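Local coordinates for DUF2666 domain-containing protein (Pyrococcus furiosus, PDB 3V68), which is a DUF2666-family protein of uncertain cellular role that probably binds double-stranded DNA, at residues 42-47 and 166-171; 56-61 and 102-107; 64-69 and 111-116; 95-100 and 242-247; 188-193 and 226-231. All coordinates share one frame; numbering follows the deposited sequence. Where two conformers were deposited one is given.

Contact 1. Residues 42-47 and 166-171; sequences SKIPGY and LLASIN
Ile-44 and Leu-167 lie side by side, pointing opposite ways, so that CG1 of Ile-44 rests 3.7 Å from CB of Leu-167. Chi1 of Ile-44 (-74°) puts CG1 there, anti to its own carbonyl carbon, and chi2 near trans (164°) carries CD1 on to 3.8 Å from CA of Ala-168 and 4.0 Å from its CB. Tyr-47 meets the same leucine from another side: the two side chains cross at about a right angle, and CD1 of Leu-167 approaches the ring obliquely, 3.7 Å from CD2 of Tyr-47. Leu-167 is thus held at CB by the isoleucine and at CD1 by the tyrosine, while Lys-43 merely brushes it with CB. The hydroxyl of Tyr-47 is hydrogen-bonded to ND1 of His-12, and Val-239 covers both Ile-44 and Ala-168. An alanine in place of Ile-44 would probably open a gap beside CB of Leu-167 and leave Ala-168 without its neighbour here. The contact joins the turn that follows helix 26-43 to helix 160-181, one from each DUF2666 sequence range. Its chemistry is apolar, and the fit probably owes more to shape and burial than to directional bonds.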
# COMPACT_ATOMS: atom_id res chain seq x y z
N SER A 42 3.64 4.66 3.65
CA SER A 42 3.54 5.91 4.40
C SER A 42 4.18 7.09 3.66
O SER A 42 3.79 8.24 3.86
CB SER A 42 4.17 5.77 5.79
OG SER A 42 5.58 5.82 5.74
N LYS A 43 5.14 6.78 2.80
CA LYS A 43 5.90 7.81 2.07
C LYS A 43 5.37 8.15 0.69
O LYS A 43 5.69 9.21 0.15
CB LYS A 43 7.38 7.42 1.97
CG LYS A 43 8.13 7.45 3.30
CD LYS A 43 8.29 8.86 3.84
CE LYS A 43 9.11 8.86 5.12
NZ LYS A 43 9.22 10.23 5.70
N ILE A 44 4.56 7.26 0.11
CA ILE A 44 4.02 7.48 -1.24
C ILE A 44 3.32 8.84 -1.40
O ILE A 44 3.59 9.54 -2.38
CB ILE A 44 3.09 6.32 -1.68
CG1 ILE A 44 3.92 5.08 -2.03
CG2 ILE A 44 2.23 6.73 -2.89
CD1 ILE A 44 3.12 3.81 -2.12
N PRO A 45 2.43 9.22 -0.46
CA PRO A 45 1.70 10.48 -0.63
C PRO A 45 2.59 11.72 -0.81
O PRO A 45 2.22 12.62 -1.57
CB PRO A 45 0.88 10.59 0.66
CG PRO A 45 0.66 9.17 1.05
CD PRO A 45 1.97 8.52 0.75
N GLY A 46 3.74 11.74 -0.15
CA GLY A 46 4.70 12.84 -0.28
C GLY A 46 5.34 12.97 -1.66
O GLY A 46 6.02 13.96 -1.94
N TYR A 47 5.12 11.97 -2.51
CA TYR A 47 5.67 11.95 -3.86
C TYR A 47 4.60 12.10 -4.94
O TYR A 47 4.89 11.94 -6.13
CB TYR A 47 6.49 10.67 -4.08
CG TYR A 47 7.78 10.65 -3.30
CD1 TYR A 47 8.89 11.35 -3.76
CD2 TYR A 47 7.88 9.94 -2.11
CE1 TYR A 47 10.08 11.35 -3.04
CE2 TYR A 47 9.06 9.93 -1.38
CZ TYR A 47 10.16 10.64 -1.85
OH TYR A 47 11.32 10.62 -1.13
N LEU A 166 7.81 3.61 -7.92
CA LEU A 166 8.75 2.61 -7.42
C LEU A 166 8.36 2.16 -6.01
O LEU A 166 8.38 0.97 -5.71
CB LEU A 166 10.19 3.13 -7.44
CG LEU A 166 11.25 2.07 -7.14
CD1 LEU A 166 11.29 1.00 -8.24
CD2 LEU A 166 12.62 2.71 -6.96
N LEU A 167 8.01 3.13 -5.17
CA LEU A 167 7.56 2.81 -3.81
C LEU A 167 6.30 1.94 -3.83
O LEU A 167 6.20 0.98 -3.06
CB LEU A 167 7.32 4.09 -3.01
CG LEU A 167 8.56 4.93 -2.65
CD1 LEU A 167 8.11 6.25 -2.07
CD2 LEU A 167 9.46 4.19 -1.67
N ALA A 168 5.36 2.26 -4.71
CA ALA A 168 4.14 1.46 -4.86
C ALA A 168 4.45 0.05 -5.35
O ALA A 168 3.84 -0.92 -4.88
CB ALA A 168 3.16 2.16 -5.81
N SER A 169 5.40 -0.06 -6.28
CA SER A 169 5.85 -1.35 -6.81
C SER A 169 6.51 -2.20 -5.72
O SER A 169 6.27 -3.41 -5.64
CB SER A 169 6.81 -1.15 -7.98
OG SER A 169 7.07 -2.38 -8.63
N ILE A 170 7.32 -1.57 -4.88
CA ILE A 170 7.96 -2.26 -3.76
C ILE A 170 6.89 -2.74 -2.77
O ILE A 170 6.96 -3.88 -2.29
CB ILE A 170 9.00 -1.36 -3.06
CG1 ILE A 170 10.22 -1.19 -3.96
CG2 ILE A 170 9.42 -1.95 -1.70
CD1 ILE A 170 11.13 -0.04 -3.58
N ASN A 171 5.90 -1.90 -2.51
CA ASN A 171 4.80 -2.30 -1.64
C ASN A 171 4.08 -3.53 -2.19
O ASN A 171 3.76 -4.45 -1.44
CB ASN A 171 3.81 -1.14 -1.46
CG ASN A 171 2.69 -1.48 -0.51
OD1 ASN A 171 1.50 -1.44 -0.87
ND2 ASN A 171 3.05 -1.83 0.72

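Contact 2. Residues 56-61 and 102-107; sequences GLLSIK and KAVLTR
Leu-105 packs against the backbone of the short helix 54-58 as well as its side chains: its CD1 lies 3.5 Å from the carbonyl O of Leu-57, while CD1 of Leu-57 reaches back to within 4.0 Å of CB of Leu-105. On the other side Leu-57 serves two partners. Its CG stands anti to the backbone N (chi1 179°), and beyond it the branches divide, CD1 going to Leu-105 and CD2 to Val-104, where it comes 3.9 Å from CG1. Ile-82 of helix 76-83 touches both leucines, and Leu-73 of helix 66-73 also lies on Leu-105, so this part is closed in by further helices. The contact belongs to an all-helical part of the protein, in which short helices gather round the long helix 91-110; 27 of the 40 residues between the two segments are helical. Ile-60 makes a light but buried touch on Leu-105, CD1 to CD2 at 4.1 Å, and its other neighbours include Leu-85 and Gln-81. On the solvent side the packing is thinner. Leu-58, largely exposed, crosses Val-104 at about a right angle and offers it one methyl, with CD2 4.0 Å from CG1 of Val-104. The exposed Lys-61 takes no part across the contact and curls back on its own segment, its NZ donating to the carbonyl O of Ser-59 at 3.0 Å from above the carbonyl plane.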
# COMPACT_ATOMS: atom_id res chain seq x y z
N GLY A 56 -4.93 18.58 0.57
CA GLY A 56 -6.38 18.59 0.41
C GLY A 56 -6.99 17.21 0.55
O GLY A 56 -8.03 17.04 1.19
N LEU A 57 -6.34 16.22 -0.05
CA LEU A 57 -6.82 14.84 -0.02
C LEU A 57 -6.95 14.30 1.40
O LEU A 57 -8.00 13.76 1.77
CB LEU A 57 -5.92 13.93 -0.86
CG LEU A 57 -6.27 12.44 -0.93
CD1 LEU A 57 -7.59 12.20 -1.66
CD2 LEU A 57 -5.14 11.68 -1.59
N LEU A 58 -5.89 14.46 2.18
CA LEU A 58 -5.85 13.95 3.55
C LEU A 58 -6.66 14.82 4.52
O LEU A 58 -6.82 14.46 5.69
CB LEU A 58 -4.40 13.78 4.02
CG LEU A 58 -3.51 12.85 3.18
CD1 LEU A 58 -2.09 12.84 3.71
CD2 LEU A 58 -4.07 11.43 3.12
N SER A 59 -7.17 15.94 4.03
CA SER A 59 -8.05 16.82 4.81
C SER A 59 -9.53 16.50 4.62
O SER A 59 -10.39 17.11 5.27
CB SER A 59 -7.78 18.29 4.49
OG SER A 59 -6.47 18.66 4.88
N ILE A 60 -9.84 15.56 3.72
CA ILE A 60 -11.22 15.13 3.48
C ILE A 60 -11.76 14.45 4.74
O ILE A 60 -11.10 13.57 5.31
CB ILE A 60 -11.34 14.18 2.26
CG1 ILE A 60 -10.99 14.92 0.96
CG2 ILE A 60 -12.75 13.57 2.17
CD1 ILE A 60 -10.89 14.03 -0.26
N LYS A 61 -12.94 14.88 5.17
CA LYS A 61 -13.54 14.35 6.39
C LYS A 61 -14.46 13.18 6.11
O LYS A 61 -15.42 13.29 5.34
CB LYS A 61 -14.26 15.46 7.17
CG LYS A 61 -13.34 16.59 7.68
CD LYS A 61 -12.67 16.28 9.02
CE LYS A 61 -11.44 15.37 8.90
NZ LYS A 61 -10.36 15.95 8.05
N LYS A 102 -7.58 7.76 -4.27
CA LYS A 102 -8.57 7.01 -3.49
C LYS A 102 -7.91 5.95 -2.61
O LYS A 102 -8.30 5.77 -1.46
CB LYS A 102 -9.58 6.36 -4.43
CG LYS A 102 -10.82 5.79 -3.77
CD LYS A 102 -11.71 5.18 -4.84
CE LYS A 102 -12.80 4.32 -4.24
NZ LYS A 102 -13.64 3.71 -5.30
N ALA A 103 -6.89 5.27 -3.13
CA ALA A 103 -6.16 4.26 -2.36
C ALA A 103 -5.39 4.88 -1.19
O ALA A 103 -5.31 4.29 -0.12
CB ALA A 103 -5.21 3.47 -3.25
N VAL A 104 -4.84 6.08 -1.42
CA VAL A 104 -4.12 6.81 -0.37
C VAL A 104 -5.10 7.20 0.74
O VAL A 104 -4.84 6.97 1.92
CB VAL A 104 -3.40 8.05 -0.93
CG1 VAL A 104 -2.96 9.00 0.18
CG2 VAL A 104 -2.19 7.63 -1.76
N LEU A 105 -6.23 7.77 0.34
CA LEU A 105 -7.26 8.18 1.28
C LEU A 105 -7.82 6.99 2.06
O LEU A 105 -7.96 7.04 3.28
CB LEU A 105 -8.39 8.93 0.56
CG LEU A 105 -9.53 9.46 1.44
CD1 LEU A 105 -9.00 10.49 2.43
CD2 LEU A 105 -10.65 10.05 0.59
N THR A 106 -8.11 5.90 1.35
CA THR A 106 -8.65 4.70 1.97
C THR A 106 -7.72 4.14 3.06
O THR A 106 -8.18 3.82 4.16
CB THR A 106 -8.97 3.63 0.90
OG1 THR A 106 -9.94 4.16 -0.01
CG2 THR A 106 -9.53 2.36 1.54
N ARG A 107 -6.42 4.06 2.77
CA ARG A 107 -5.46 3.59 3.76
C ARG A 107 -5.45 4.49 5.00
O ARG A 107 -5.51 4.00 6.12
CB ARG A 107 -4.04 3.51 3.18
CG ARG A 107 -2.95 3.19 4.23
CD ARG A 107 -1.56 2.99 3.62
NE ARG A 107 -1.48 1.70 2.93
CZ ARG A 107 -0.84 0.63 3.37
NH1 ARG A 107 -0.13 0.67 4.50
NH2 ARG A 107 -0.86 -0.48 2.65

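Contact 3. Residues 64-69 and 111-116; sequences GSLEEK and KNELPI
Lys-69 and Glu-113 form a salt bridge in which NZ of the lysine donates to OE2 of the glutamate at 2.7 Å, meeting it from above the carboxylate plane, 41° out of it. The two side chains cross at about a right angle. The other carboxylate oxygen, OE1 of Glu-113, lies against the aliphatic start of Leu-66, 3.4 Å from its CB. Both methyls of Leu-66 touch segment 111-116: CD1 comes 3.8 Å from CB of Glu-113, and CD2 is 3.8 Å from CD2 of Leu-114. A bend at chi2 of Glu-113 (-96°) places CD, and with it the carboxylate, beside Lys-69 and Leu-66, whereas the lysine is extended beyond CG. One water donates to OE2 of Glu-113 and to the carbonyl O of Gly-64, tying the acid to the residue ahead of the helix. Behind these groups, Leu-110 and Arg-213 pack on Leu-66, and Phe-212 and Met-229 on Leu-114. The helix start is capped by Ser-65 and Glu-68: Ser-65 N donates to OE1 of Glu-68 at 3.0 Å, and Glu-68 N returns a weak bond to OG of Ser-65. This reciprocal pair is a capping box, the classic N-terminal signature of an alpha-helix, here opening helix 66-73.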
# COMPACT_ATOMS: atom_id res chain seq x y z
N GLY A 64 -17.91 8.93 11.25
CA GLY A 64 -18.77 7.85 11.72
C GLY A 64 -18.08 6.54 12.06
O GLY A 64 -16.86 6.48 12.21
N SER A 65 -18.89 5.50 12.20
CA SER A 65 -18.41 4.14 12.45
C SER A 65 -17.66 3.65 11.22
O SER A 65 -17.69 4.29 10.18
CB SER A 65 -19.59 3.22 12.71
OG SER A 65 -20.42 3.16 11.56
N LEU A 66 -17.01 2.50 11.34
CA LEU A 66 -16.35 1.87 10.19
C LEU A 66 -17.31 1.72 9.01
O LEU A 66 -16.97 2.09 7.89
CB LEU A 66 -15.76 0.51 10.57
CG LEU A 66 -15.15 -0.31 9.42
CD1 LEU A 66 -14.02 0.45 8.74
CD2 LEU A 66 -14.67 -1.65 9.94
N GLU A 67 -18.50 1.19 9.28
CA GLU A 67 -19.50 0.97 8.23
C GLU A 67 -19.88 2.27 7.52
O GLU A 67 -20.04 2.28 6.30
CB GLU A 67 -20.76 0.30 8.80
CG GLU A 67 -20.54 -1.14 9.30
CD GLU A 67 -20.02 -1.24 10.73
OE1 GLU A 67 -19.65 -0.21 11.33
OE2 GLU A 67 -19.98 -2.37 11.26
N GLU A 68 -20.00 3.34 8.29
CA GLU A 68 -20.31 4.66 7.73
C GLU A 68 -19.15 5.21 6.90
O GLU A 68 -19.37 5.82 5.86
CB GLU A 68 -20.70 5.64 8.83
CG GLU A 68 -22.05 5.32 9.45
CD GLU A 68 -22.45 6.30 10.54
OE1 GLU A 68 -21.69 6.47 11.51
OE2 GLU A 68 -23.55 6.88 10.43
N LYS A 69 -17.93 4.97 7.37
CA LYS A 69 -16.73 5.40 6.66
C LYS A 69 -16.61 4.68 5.32
O LYS A 69 -16.28 5.30 4.30
CB LYS A 69 -15.48 5.18 7.50
CG LYS A 69 -15.37 6.13 8.69
CD LYS A 69 -14.09 5.89 9.47
CE LYS A 69 -13.90 6.94 10.54
NZ LYS A 69 -12.71 6.63 11.38
N LYS A 111 -6.82 2.82 8.52
CA LYS A 111 -5.71 2.11 9.17
C LYS A 111 -5.84 1.94 10.69
O LYS A 111 -5.27 1.02 11.26
CB LYS A 111 -4.34 2.70 8.79
CG LYS A 111 -4.11 4.12 9.24
CD LYS A 111 -2.72 4.57 8.86
CE LYS A 111 -2.35 5.86 9.56
NZ LYS A 111 -1.02 6.36 9.12
N ASN A 112 -6.59 2.83 11.33
CA ASN A 112 -6.88 2.68 12.75
C ASN A 112 -8.19 1.94 13.04
O ASN A 112 -8.51 1.69 14.21
CB ASN A 112 -6.84 4.03 13.47
CG ASN A 112 -5.47 4.68 13.43
OD1 ASN A 112 -4.44 4.03 13.64
ND2 ASN A 112 -5.44 5.98 13.16
N GLU A 113 -8.93 1.60 11.99
CA GLU A 113 -10.21 0.88 12.09
C GLU A 113 -10.06 -0.61 11.74
O GLU A 113 -10.84 -1.45 12.20
CB GLU A 113 -11.26 1.50 11.16
CG GLU A 113 -11.56 2.99 11.39
CD GLU A 113 -12.78 3.22 12.27
OE1 GLU A 113 -13.61 2.31 12.43
OE2 GLU A 113 -12.90 4.35 12.80
N LEU A 114 -9.06 -0.91 10.91
CA LEU A 114 -8.86 -2.26 10.37
C LEU A 114 -7.37 -2.61 10.33
O LEU A 114 -6.53 -1.71 10.34
CB LEU A 114 -9.44 -2.35 8.96
CG LEU A 114 -10.96 -2.36 8.77
CD1 LEU A 114 -11.29 -2.09 7.32
CD2 LEU A 114 -11.56 -3.69 9.21
N PRO A 115 -7.04 -3.92 10.29
CA PRO A 115 -5.63 -4.29 10.13
C PRO A 115 -5.16 -4.08 8.69
O PRO A 115 -5.10 -5.02 7.89
CB PRO A 115 -5.62 -5.77 10.53
CG PRO A 115 -6.98 -6.26 10.18
CD PRO A 115 -7.91 -5.10 10.44
N ILE A 116 -4.86 -2.82 8.38
CA ILE A 116 -4.44 -2.40 7.05
C ILE A 116 -2.91 -2.49 6.93
O ILE A 116 -2.38 -3.16 6.04
CB ILE A 116 -4.92 -0.95 6.75
CG1 ILE A 116 -6.45 -0.84 6.80
CG2 ILE A 116 -4.35 -0.45 5.42
CD1 ILE A 116 -7.21 -1.87 5.93
O HOH W 1 -14.69 6.13 13.65

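Contact 4. Residues 95-100 and 242-247; sequences KLLVEV and KNLEKY
Asn-243 carries the polar part of the contact, its ND2 bonded to two acceptors on segment 95-100 of helix 91-110. One N-H points at the carbonyl O of Leu-96 (3.0 Å, 175° at the hydrogen), in the carbonyl plane and on a lone pair. The other goes to OE1 of Glu-99 at 2.8 Å, arriving from above the carboxylate plane. Both acceptors lie in the amide plane of Asn-243, which fixes the rotation of that group, and a water donates to OD1 of Asn-243 and OE1 of Glu-99. The second carboxylate oxygen of Glu-99 is in a salt bridge with Lys-236.

Apolar contacts add to this. CG2 of Val-100 lies 3.7 Å from CB of Asn-243 and 4.0 Å from CD2 of Leu-244. Leu-97 sets CD1 obliquely to the Tyr-247 ring, 4.0 Å from CD1 of the tyrosine, and CD1 of Leu-96 rests 3.6 Å from CG of Lys-246. The helix segments run nearly antiparallel (150°), their axes 9.0 Å apart. A leucine in place of Asn-243 would probably leave OE1 of Glu-99 and the carbonyl of Leu-96 without this side-chain donor. A buried amide with two directed bonds suggests that hydrogen bonding helps set the helix register, alongside packing.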
# COMPACT_ATOMS: atom_id res chain seq x y z
N LYS A 95 -8.62 9.47 -14.49
CA LYS A 95 -9.19 8.28 -13.88
C LYS A 95 -8.12 7.45 -13.17
O LYS A 95 -8.35 6.98 -12.05
CB LYS A 95 -9.92 7.43 -14.94
CG LYS A 95 -10.76 6.29 -14.36
CD LYS A 95 -11.51 5.50 -15.43
CE LYS A 95 -12.31 4.36 -14.80
NZ LYS A 95 -12.96 3.46 -15.81
N LEU A 96 -6.96 7.30 -13.81
CA LEU A 96 -5.84 6.56 -13.22
C LEU A 96 -5.37 7.19 -11.92
O LEU A 96 -5.13 6.48 -10.93
CB LEU A 96 -4.68 6.47 -14.21
CG LEU A 96 -4.89 5.66 -15.49
CD1 LEU A 96 -3.72 5.88 -16.42
CD2 LEU A 96 -5.09 4.18 -15.19
N LEU A 97 -5.26 8.52 -11.91
CA LEU A 97 -4.78 9.25 -10.74
C LEU A 97 -5.81 9.32 -9.62
O LEU A 97 -5.45 9.27 -8.44
CB LEU A 97 -4.31 10.66 -11.13
CG LEU A 97 -3.07 10.73 -12.03
CD1 LEU A 97 -2.92 12.12 -12.63
CD2 LEU A 97 -1.81 10.32 -11.27
N VAL A 98 -7.09 9.42 -9.98
CA VAL A 98 -8.18 9.36 -8.99
C VAL A 98 -8.15 8.04 -8.21
O VAL A 98 -8.32 8.04 -6.99
CB VAL A 98 -9.58 9.61 -9.64
CG1 VAL A 98 -10.71 9.21 -8.70
CG2 VAL A 98 -9.72 11.08 -10.03
N GLU A 99 -7.92 6.93 -8.90
CA GLU A 99 -7.83 5.64 -8.22
C GLU A 99 -6.65 5.58 -7.24
O GLU A 99 -6.77 5.02 -6.14
CB GLU A 99 -7.77 4.49 -9.23
CG GLU A 99 -7.99 3.13 -8.58
CD GLU A 99 -7.92 1.97 -9.56
OE1 GLU A 99 -7.51 2.17 -10.73
OE2 GLU A 99 -8.27 0.84 -9.15
N VAL A 100 -5.52 6.16 -7.64
CA VAL A 100 -4.35 6.27 -6.77
C VAL A 100 -4.67 7.11 -5.53
O VAL A 100 -4.39 6.67 -4.41
CB VAL A 100 -3.13 6.87 -7.54
CG1 VAL A 100 -1.99 7.24 -6.58
CG2 VAL A 100 -2.65 5.87 -8.58
N LYS A 242 0.76 0.25 -11.35
CA LYS A 242 0.48 0.25 -12.79
C LYS A 242 -0.21 1.54 -13.24
O LYS A 242 0.02 2.01 -14.36
CB LYS A 242 -0.29 -1.00 -13.23
CG LYS A 242 -1.73 -1.14 -12.75
CD LYS A 242 -2.36 -2.39 -13.35
CE LYS A 242 -3.87 -2.43 -13.16
NZ LYS A 242 -4.48 -3.57 -13.91
N ASN A 243 -1.04 2.13 -12.38
CA ASN A 243 -1.69 3.40 -12.70
C ASN A 243 -0.67 4.51 -12.92
O ASN A 243 -0.79 5.32 -13.85
CB ASN A 243 -2.69 3.82 -11.62
CG ASN A 243 -3.91 2.92 -11.57
OD1 ASN A 243 -3.81 1.71 -11.78
ND2 ASN A 243 -5.06 3.50 -11.25
N LEU A 244 0.36 4.54 -12.08
CA LEU A 244 1.40 5.54 -12.16
C LEU A 244 2.34 5.27 -13.34
O LEU A 244 2.80 6.19 -14.00
CB LEU A 244 2.17 5.64 -10.84
CG LEU A 244 1.35 6.06 -9.61
CD1 LEU A 244 2.15 5.89 -8.32
CD2 LEU A 244 0.82 7.49 -9.75
N GLU A 245 2.58 3.98 -13.60
CA GLU A 245 3.34 3.52 -14.76
C GLU A 245 2.69 4.00 -16.05
O GLU A 245 3.35 4.57 -16.91
CB GLU A 245 3.43 1.99 -14.74
CG GLU A 245 4.41 1.36 -15.73
CD GLU A 245 4.43 -0.17 -15.64
OE1 GLU A 245 4.13 -0.72 -14.55
OE2 GLU A 245 4.74 -0.82 -16.66
N LYS A 246 1.38 3.78 -16.16
CA LYS A 246 0.61 4.17 -17.35
C LYS A 246 0.57 5.69 -17.53
O LYS A 246 0.63 6.17 -18.67
CB LYS A 246 -0.80 3.57 -17.32
CG LYS A 246 -1.64 3.81 -18.59
CD LYS A 246 -1.04 3.16 -19.83
CE LYS A 246 -1.73 3.65 -21.09
NZ LYS A 246 -1.15 3.04 -22.32
N TYR A 247 0.47 6.44 -16.43
CA TYR A 247 0.52 7.89 -16.52
C TYR A 247 1.87 8.37 -17.07
O TYR A 247 1.92 9.22 -17.95
CB TYR A 247 0.22 8.59 -15.18
CG TYR A 247 0.42 10.09 -15.29
CD1 TYR A 247 -0.62 10.93 -15.70
CD2 TYR A 247 1.67 10.67 -15.07
CE1 TYR A 247 -0.43 12.30 -15.84
CE2 TYR A 247 1.88 12.03 -15.21
CZ TYR A 247 0.82 12.84 -15.59
OH TYR A 247 1.03 14.20 -15.73
O HOH W 2 -5.50 -0.21 -11.03

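Contact 5. Residues 188-193 and 226-231; sequences KIVEYF and AREMLS
Phe-193 and Glu-228 belong to a helix-helix packing of helix 186-192, with the residue just after it, against helix 219-231. Its main aromatic contact is the Phe-193 ring, which lies with one face over the backbone of Met-229: the amide N of that residue stands 4.1 Å above the plane, over the ring centre. CB of Met-229 adds to this at 3.7 Å from CE1 of Phe-193. On the opposite face CD1 of the neighbouring Tyr-192 is offset toward the rim, so the ring is sandwiched. Ile-208 and Phe-212 of helix 202-213 pack on Phe-193 as well.

Aliphatic contacts are made mostly by the methylenes of Glu-228. Its side chain runs beside Phe-193 in the reverse sense, with CG 3.5 Å from CD2 of the ring, and CB lies 3.8 Å from CG2 of Ile-189.

The charged end of Glu-228 has its partner four residues on, in a salt bridge from OE2 to Lys-232. Chi1 (-175°) sets CG anti to the backbone N, and the bend at chi2 (62°) then brings CD beside Val-190. A bound methylpentanediol, probably from the crystallisation liquor, lies about 4 Å away from the Glu-228 side chain. OE1 of Glu-228 sits 3.8 Å from CG2 of Val-190.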
# COMPACT_ATOMS: atom_id res chain seq x y z
N LYS A 188 -8.42 -19.57 0.18
CA LYS A 188 -9.46 -19.77 1.19
C LYS A 188 -10.10 -18.44 1.59
O LYS A 188 -11.32 -18.35 1.77
CB LYS A 188 -8.88 -20.46 2.43
CG LYS A 188 -9.86 -21.31 3.22
CD LYS A 188 -10.12 -22.64 2.51
CE LYS A 188 -10.41 -23.77 3.49
NZ LYS A 188 -9.16 -24.33 4.08
N ILE A 189 -9.27 -17.41 1.72
CA ILE A 189 -9.75 -16.07 2.06
C ILE A 189 -10.66 -15.52 0.96
O ILE A 189 -11.70 -14.92 1.25
CB ILE A 189 -8.57 -15.10 2.37
CG1 ILE A 189 -7.90 -15.51 3.69
CG2 ILE A 189 -9.05 -13.65 2.44
CD1 ILE A 189 -6.57 -14.83 3.97
N VAL A 190 -10.27 -15.71 -0.30
CA VAL A 190 -11.11 -15.27 -1.41
C VAL A 190 -12.47 -15.96 -1.33
O VAL A 190 -13.52 -15.31 -1.43
CB VAL A 190 -10.44 -15.54 -2.78
CG1 VAL A 190 -11.44 -15.35 -3.93
CG2 VAL A 190 -9.24 -14.63 -2.97
N GLU A 191 -12.46 -17.27 -1.12
CA GLU A 191 -13.71 -18.02 -1.09
C GLU A 191 -14.58 -17.68 0.12
O GLU A 191 -15.80 -17.67 0.03
CB GLU A 191 -13.44 -19.52 -1.21
CG GLU A 191 -12.97 -19.87 -2.61
CD GLU A 191 -12.54 -21.30 -2.78
OE1 GLU A 191 -13.00 -22.18 -2.01
OE2 GLU A 191 -11.75 -21.55 -3.72
N TYR A 192 -13.94 -17.35 1.24
CA TYR A 192 -14.64 -16.91 2.44
C TYR A 192 -15.59 -15.73 2.17
O TYR A 192 -16.70 -15.68 2.69
CB TYR A 192 -13.60 -16.55 3.50
CG TYR A 192 -14.14 -16.15 4.86
CD1 TYR A 192 -14.25 -14.81 5.22
CD2 TYR A 192 -14.51 -17.12 5.79
CE1 TYR A 192 -14.72 -14.43 6.46
CE2 TYR A 192 -14.98 -16.75 7.05
CZ TYR A 192 -15.09 -15.41 7.37
OH TYR A 192 -15.55 -15.04 8.61
N PHE A 193 -15.14 -14.79 1.33
CA PHE A 193 -15.93 -13.60 1.00
C PHE A 193 -16.75 -13.75 -0.29
O PHE A 193 -17.31 -12.77 -0.78
CB PHE A 193 -15.01 -12.37 0.92
CG PHE A 193 -14.49 -11.92 2.25
CD1 PHE A 193 -15.28 -11.15 3.10
CD2 PHE A 193 -13.20 -12.27 2.67
CE1 PHE A 193 -14.81 -10.73 4.34
CE2 PHE A 193 -12.71 -11.84 3.91
CZ PHE A 193 -13.52 -11.07 4.74
N ALA A 226 -8.85 -8.45 5.46
CA ALA A 226 -9.28 -7.05 5.36
C ALA A 226 -9.22 -6.55 3.92
O ALA A 226 -10.16 -5.91 3.45
CB ALA A 226 -8.45 -6.16 6.28
N ARG A 227 -8.14 -6.86 3.22
CA ARG A 227 -7.99 -6.45 1.83
C ARG A 227 -9.06 -7.08 0.95
O ARG A 227 -9.63 -6.41 0.09
CB ARG A 227 -6.59 -6.78 1.32
CG ARG A 227 -5.55 -5.79 1.82
CD ARG A 227 -4.14 -6.33 1.69
NE ARG A 227 -3.17 -5.25 1.86
CZ ARG A 227 -2.82 -4.72 3.03
NH1 ARG A 227 -3.34 -5.19 4.16
NH2 ARG A 227 -1.95 -3.73 3.06
N GLU A 228 -9.34 -8.37 1.16
CA GLU A 228 -10.38 -9.05 0.39
C GLU A 228 -11.75 -8.44 0.64
O GLU A 228 -12.51 -8.21 -0.31
CB GLU A 228 -10.38 -10.55 0.68
CG GLU A 228 -11.36 -11.36 -0.18
CD GLU A 228 -11.08 -11.31 -1.68
OE1 GLU A 228 -9.95 -10.98 -2.08
OE2 GLU A 228 -12.00 -11.64 -2.46
N MET A 229 -12.07 -8.16 1.91
CA MET A 229 -13.34 -7.54 2.27
C MET A 229 -13.50 -6.19 1.57
O MET A 229 -14.54 -5.91 0.96
CB MET A 229 -13.45 -7.37 3.79
CG MET A 229 -14.76 -6.73 4.27
SD MET A 229 -14.73 -4.93 4.30
CE MET A 229 -13.76 -4.62 5.76
N LEU A 230 -12.45 -5.37 1.63
CA LEU A 230 -12.44 -4.07 0.97
C LEU A 230 -12.57 -4.16 -0.56
O LEU A 230 -13.22 -3.32 -1.17
CB LEU A 230 -11.20 -3.27 1.36
CG LEU A 230 -11.13 -2.84 2.83
CD1 LEU A 230 -9.76 -2.29 3.14
CD2 LEU A 230 -12.23 -1.85 3.21
N SER A 231 -11.98 -5.19 -1.15
CA SER A 231 -12.05 -5.37 -2.61
C SER A 231 -13.48 -5.53 -3.11
O SER A 231 -13.80 -5.15 -4.24
CB SER A 231 -11.18 -6.54 -3.06
OG SER A 231 -11.86 -7.77 -2.91

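How the contacts relate
Contacts 2 and 4 share helix 91-110 and have centres about 16 Å apart. Along the chain, contacts 2 and 3 are nested within the loop closed by contact 1, whereas contact 4 crosses contact 1; contact 5 follows contacts 1, 2 and 3 in series and is nested inside the loop closed by contact 4. Pro-45 of contact 1 packs on Val-104 of contact 2. Contacts 3 and 5, centres about 16 Å apart, touch across the two DUF2666 ranges: Leu-114 packs on Met-229, Ile-116 on Leu-230, and the carbonyl of Ile-116 probably accepts from Arg-227. Contacts 1 and 4 also join the two ranges. The two DUF2666 ranges thus appear interlocked within one compact chain.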